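Local coordinates for protein polyhedrin (Uranotaenia sapphirina cypovirus, PDB 4ZQX) that builds the crystalline occlusion bodies (polyhedra) that encase cypovirus particles, and binds ATP, at residues Asn26-Val30 with Tyr105-Val110; Ala46-Lys52 with Gly200-Val204. The contacts are given in a common frame with arbitrary orientation. Numbering follows the deposited sequence.

Interaction 1: residues Asn26-Val30 with Tyr105-Val110; sequences NMELV and YLRGNV
Four backbone hydrogen bonds pair Asn26-Val30 with Tyr105-Val110 as antiparallel neighbours: Glu28 N to Arg107 O (2.8 Å), Arg107 N to Glu28 O (2.9 Å), Val30 N to Tyr105 O (2.9 Å) and Tyr105 N to Val30 O (2.8 Å). Leu29 and Leu106 form the non-hydrogen-bonded pair between, CA to CA 4.8 Å; the strand axes run at 169°, 4.8 Å apart at closest. Beyond Arg107 the strand gives way to Gly108 (phi/psi 134/-159), angles that call for glycine, and an inverse gamma turn centred on Asn109. There a water links Asn26 O (3.1 Å) to Asn109 N (2.8 Å). Met27 (m, t, m) places SD 3.9 Å from Val110 CG2, and Leu29 CD1 lies 3.9 Å from Leu106 CD1. This leucine-bearing face packs against Val176 and Val178 of strand 173-179. On the other face, Glu28 bonds His44 and Arg107 bonds the carbonyl of Ser154, an ATP-site residue. Strands 40-47 and 160-166 flank the pair in the six-stranded sheet.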
loop_
_atom_site.group_PDB
_atom_site.type_symbol
_atom_site.label_atom_id
_atom_site.label_comp_id
_atom_site.label_asym_id
_atom_site.label_seq_id
_atom_site.Cartn_x
_atom_site.Cartn_y
_atom_site.Cartn_z
ATOM N N ASN A 26 10.769 10.092 12.768
ATOM C CA ASN A 26 9.917 10.376 11.628
ATOM C C ASN A 26 9.835 11.846 11.230
ATOM O O ASN A 26 9.746 12.725 12.077
ATOM C CB ASN A 26 8.494 9.890 11.909
ATOM C CG ASN A 26 8.341 8.407 11.757
ATOM O OD1 ASN A 26 8.988 7.783 10.921
ATOM N ND2 ASN A 26 7.473 7.824 12.566
ATOM N N MET A 27 9.804 12.088 9.925
ATOM C CA MET A 27 9.214 13.315 9.385
ATOM C C MET A 27 7.709 13.097 9.373
ATOM O O MET A 27 7.251 11.944 9.269
ATOM C CB MET A 27 9.700 13.595 7.966
ATOM C CG MET A 27 11.208 13.809 7.853
ATOM S SD MET A 27 11.744 13.852 6.119
ATOM C CE MET A 27 11.624 12.121 5.712
ATOM N N GLU A 28 6.947 14.185 9.492
ATOM C CA GLU A 28 5.489 14.099 9.592
ATOM C C GLU A 28 4.809 14.877 8.474
ATOM O O GLU A 28 5.209 16.003 8.156
ATOM C CB GLU A 28 5.011 14.660 10.936
ATOM C CG GLU A 28 5.728 14.112 12.151
ATOM C CD GLU A 28 5.391 12.667 12.486
ATOM O OE1 GLU A 28 4.352 12.176 12.014
ATOM O OE2 GLU A 28 6.158 12.040 13.256
ATOM N N LEU A 29 3.772 14.279 7.888
ATOM C CA LEU A 29 2.958 14.933 6.858
ATOM C C LEU A 29 1.476 14.808 7.231
ATOM O O LEU A 29 0.971 13.709 7.443
ATOM C CB LEU A 29 3.196 14.278 5.491
ATOM C CG LEU A 29 2.258 14.659 4.337
ATOM C CD1 LEU A 29 2.410 16.114 3.943
ATOM C CD2 LEU A 29 2.497 13.750 3.135
ATOM N N VAL A 30 0.795 15.938 7.343
ATOM C CA VAL A 30 -0.656 15.948 7.447
ATOM C C VAL A 30 -1.233 16.728 6.294
ATOM O O VAL A 30 -0.915 17.891 6.089
ATOM C CB VAL A 30 -1.148 16.570 8.756
ATOM C CG1 VAL A 30 -2.686 16.626 8.779
ATOM C CG2 VAL A 30 -0.643 15.766 9.937
ATOM N N TYR A 105 0.818 20.104 5.620
ATOM C CA TYR A 105 1.612 20.445 6.796
ATOM C C TYR A 105 2.771 19.464 6.938
ATOM O O TYR A 105 2.545 18.269 7.043
ATOM C CB TYR A 105 0.719 20.414 8.038
ATOM C CG TYR A 105 -0.283 21.543 8.038
ATOM C CD1 TYR A 105 0.111 22.831 8.371
ATOM C CD2 TYR A 105 -1.608 21.336 7.673
ATOM C CE1 TYR A 105 -0.780 23.884 8.351
ATOM C CE2 TYR A 105 -2.514 22.383 7.678
ATOM C CZ TYR A 105 -2.086 23.662 8.009
ATOM O OH TYR A 105 -2.948 24.748 8.015
ATOM N N LEU A 106 4.002 19.979 6.907
ATOM C CA LEU A 106 5.205 19.150 6.993
ATOM C C LEU A 106 6.000 19.518 8.235
ATOM O O LEU A 106 6.238 20.706 8.482
ATOM C CB LEU A 106 6.101 19.354 5.757
ATOM C CG LEU A 106 5.670 18.750 4.416
ATOM C CD1 LEU A 106 4.436 19.439 3.857
ATOM C CD2 LEU A 106 6.814 18.830 3.412
ATOM N N ARG A 107 6.419 18.523 9.013
ATOM C CA ARG A 107 7.147 18.819 10.239
ATOM C C ARG A 107 8.266 17.820 10.432
ATOM O O ARG A 107 8.033 16.620 10.429
ATOM C CB ARG A 107 6.212 18.786 11.465
ATOM C CG ARG A 107 6.826 19.399 12.728
ATOM C CD ARG A 107 6.051 19.022 14.009
ATOM N NE ARG A 107 6.458 19.851 15.143
ATOM C CZ ARG A 107 7.505 19.608 15.928
ATOM N NH1 ARG A 107 8.255 18.534 15.732
ATOM N NH2 ARG A 107 7.794 20.439 16.920
ATOM N N GLY A 108 9.473 18.326 10.631
ATOM C CA GLY A 108 10.607 17.469 10.894
ATOM C C GLY A 108 11.838 17.813 10.100
ATOM O O GLY A 108 11.994 18.940 9.611
ATOM N N ASN A 109 12.727 16.822 9.985
ATOM C CA ASN A 109 14.038 17.025 9.380
ATOM C C ASN A 109 13.989 16.858 7.861
ATOM O O ASN A 109 14.652 15.998 7.294
ATOM C CB ASN A 109 15.051 16.075 10.023
ATOM C CG ASN A 109 16.484 16.485 9.763
ATOM O OD1 ASN A 109 16.771 17.648 9.485
ATOM N ND2 ASN A 109 17.396 15.526 9.860
ATOM N N VAL A 110 13.206 17.728 7.218
ATOM C CA VAL A 110 12.893 17.650 5.795
ATOM C C VAL A 110 13.924 18.331 4.899
ATOM O O VAL A 110 14.472 19.365 5.241
ATOM C CB VAL A 110 11.510 18.288 5.543
ATOM C CG1 VAL A 110 11.166 18.370 4.030
ATOM C CG2 VAL A 110 10.433 17.547 6.335
HETATM O O HOH W 1 12.252 14.333 11.259
#

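Interaction 2: residues Ala46-Lys52 with Gly200-Val204; sequences ANPFVIK and GLDTV
A single side-chain amide, that of Asn47 (chi1 t), holds both chain segments at once. Its OD1 accepts from Phe49 N (2.9 Å), closing an Asx turn, and from Val50 N (3.1 Å), which extends it to an Asx motif and folds Pro48 and Phe49 into a tight corner, while its ND2 donates to Gly200 O (2.9 Å). Gly200 begins a type II beta turn ending at Thr203, with Leu201 at -65/136 and Asp202 at 62/42; Thr203 OG1 also donates to Gly200 O (2.9 Å). An ideal CB on Gly200 would fall 3.0 Å from Phe49 CE2, so glycine lets the ring edge in. The corner is where the chain passes from strand 40-47 of the six-stranded sheet to strand 50-55 of the three-stranded one; the turn that meets it lies at the C-terminal end of the 194-200 helical region. Leu201 (m, t) brings CD2 to 3.9 Å from Phe49 CB and 4.3 Å from Val50 CG2. Waters fill much of the remaining gap: one joins Ala46 O, Asn47 ND2 and Val204 N, a second Ala46 N and Val204 O, a third Val50 O and Asp202 OD1. A fourth lies 2.7 Å from both Lys52 NZ and Asp202 OD2, and Lys52 NZ additionally bonds Leu201 O of a neighbouring subunit.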
loop_
_atom_site.group_PDB
_atom_site.type_symbol
_atom_site.label_atom_id
_atom_site.label_comp_id
_atom_site.label_asym_id
_atom_site.label_seq_id
_atom_site.Cartn_x
_atom_site.Cartn_y
_atom_site.Cartn_z
ATOM N N ALA A 46 3.907 9.239 7.779
ATOM C CA ALA A 46 5.199 9.483 8.419
ATOM C C ALA A 46 6.241 8.466 7.989
ATOM O O ALA A 46 5.924 7.305 7.737
ATOM C CB ALA A 46 5.043 9.443 9.931
ATOM N N ASN A 47 7.494 8.909 7.964
ATOM C CA ASN A 47 8.660 8.022 7.753
ATOM C C ASN A 47 9.932 8.772 8.080
ATOM O O ASN A 47 9.944 9.985 7.989
ATOM C CB ASN A 47 8.736 7.567 6.291
ATOM C CG ASN A 47 9.687 6.402 6.093
ATOM O OD1 ASN A 47 10.818 6.563 5.618
ATOM N ND2 ASN A 47 9.227 5.215 6.453
ATOM N N PRO A 48 11.015 8.061 8.444
ATOM C CA PRO A 48 12.244 8.811 8.721
ATOM C C PRO A 48 13.035 9.175 7.477
ATOM O O PRO A 48 13.859 10.072 7.567
ATOM C CB PRO A 48 13.069 7.829 9.586
ATOM C CG PRO A 48 12.069 6.834 10.104
ATOM C CD PRO A 48 11.097 6.683 8.959
ATOM N N PHE A 49 12.831 8.481 6.361
ATOM C CA PHE A 49 13.729 8.604 5.206
ATOM C C PHE A 49 13.063 9.212 3.968
ATOM O O PHE A 49 13.600 10.132 3.349
ATOM C CB PHE A 49 14.308 7.222 4.898
ATOM C CG PHE A 49 14.940 6.576 6.093
ATOM C CD1 PHE A 49 16.097 7.104 6.631
ATOM C CD2 PHE A 49 14.362 5.470 6.704
ATOM C CE1 PHE A 49 16.686 6.533 7.746
ATOM C CE2 PHE A 49 14.953 4.890 7.814
ATOM C CZ PHE A 49 16.112 5.426 8.333
ATOM N N VAL A 50 11.900 8.698 3.607
ATOM C CA VAL A 50 11.089 9.283 2.542
ATOM C C VAL A 50 9.625 9.097 2.872
ATOM O O VAL A 50 9.159 7.960 2.971
ATOM C CB VAL A 50 11.331 8.611 1.156
ATOM C CG1 VAL A 50 10.679 9.450 0.088
ATOM C CG2 VAL A 50 12.793 8.426 0.870
ATOM N N ILE A 51 8.891 10.195 3.067
ATOM C CA ILE A 51 7.433 10.088 3.198
ATOM C C ILE A 51 6.872 9.983 1.791
ATOM O O ILE A 51 7.244 10.771 0.922
ATOM C CB ILE A 51 6.759 11.301 3.870
ATOM C CG1 ILE A 51 7.406 11.629 5.215
ATOM C CG2 ILE A 51 5.242 11.028 4.027
ATOM C CD1 ILE A 51 6.810 12.862 5.886
ATOM N N LYS A 52 5.987 9.013 1.572
ATOM C CA LYS A 52 5.280 8.879 0.303
ATOM C C LYS A 52 3.782 9.006 0.564
ATOM O O LYS A 52 3.138 8.060 0.998
ATOM C CB LYS A 52 5.627 7.542 -0.346
ATOM C CG LYS A 52 7.094 7.472 -0.708
ATOM C CD LYS A 52 7.511 6.156 -1.276
ATOM C CE LYS A 52 9.018 6.192 -1.558
ATOM N NZ LYS A 52 9.546 5.021 -2.283
ATOM N N GLY A 200 13.361 0.327 6.613
ATOM C CA GLY A 200 12.532 1.297 7.314
ATOM C C GLY A 200 11.514 2.043 6.459
ATOM O O GLY A 200 10.616 2.696 6.982
ATOM N N LEU A 201 11.649 1.944 5.142
ATOM C CA LEU A 201 10.721 2.585 4.222
ATOM C C LEU A 201 9.326 1.980 4.341
ATOM O O LEU A 201 9.182 0.766 4.423
ATOM C CB LEU A 201 11.217 2.402 2.793
ATOM C CG LEU A 201 12.547 3.068 2.433
ATOM C CD1 LEU A 201 12.928 2.755 0.998
ATOM C CD2 LEU A 201 12.476 4.573 2.637
ATOM N N ASP A 202 8.305 2.838 4.369
ATOM C CA ASP A 202 6.915 2.389 4.261
ATOM C C ASP A 202 6.497 1.464 5.409
ATOM O O ASP A 202 5.798 0.479 5.179
ATOM C CB ASP A 202 6.698 1.643 2.924
ATOM C CG ASP A 202 7.237 2.399 1.721
ATOM O OD1 ASP A 202 6.946 3.596 1.571
ATOM O OD2 ASP A 202 7.957 1.780 0.907
ATOM N N THR A 203 6.896 1.788 6.638
ATOM C CA THR A 203 6.614 0.926 7.783
ATOM C C THR A 203 5.694 1.560 8.841
ATOM O O THR A 203 5.445 0.945 9.881
ATOM C CB THR A 203 7.927 0.480 8.465
ATOM O OG1 THR A 203 8.668 1.632 8.859
ATOM C CG2 THR A 203 8.791 -0.326 7.510
ATOM N N VAL A 204 5.184 2.766 8.586
ATOM C CA VAL A 204 4.353 3.447 9.568
ATOM C C VAL A 204 2.890 3.450 9.111
ATOM O O VAL A 204 2.592 3.821 7.971
ATOM C CB VAL A 204 4.832 4.891 9.803
ATOM C CG1 VAL A 204 4.048 5.532 10.943
ATOM C CG2 VAL A 204 6.354 4.913 10.082
HETATM O O HOH W 2 6.178 4.922 6.534
HETATM O O HOH W 3 2.565 6.641 6.988
HETATM O O HOH W 4 8.022 5.433 3.172
HETATM O O HOH W 5 8.922 2.573 -1.433
#

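In the fold
From the N terminus, the chain passes helix 4-18 and enters strand 27-34, the first half of interaction 1. It turns back along strand 40-47 and corners into strand 50-55, giving the first half of interaction 2. Only then does strand 101-107 return to close the 74-residue loop of interaction 1; interaction 2 stays open for 147 residues, until the 200-204 turn. The two loops therefore cross. Their first segments meet directly: Met27 N lies 2.9 Å from Asn47 O, a probable hydrogen bond, and Asn26 OD1 packs 3.1 Å from Pro48 CD. Interaction 1 joins strands inside the six-stranded sheet; interaction 2 ties the passage between sheets to that turn. Both also touch a neighbouring subunit, the same one for each.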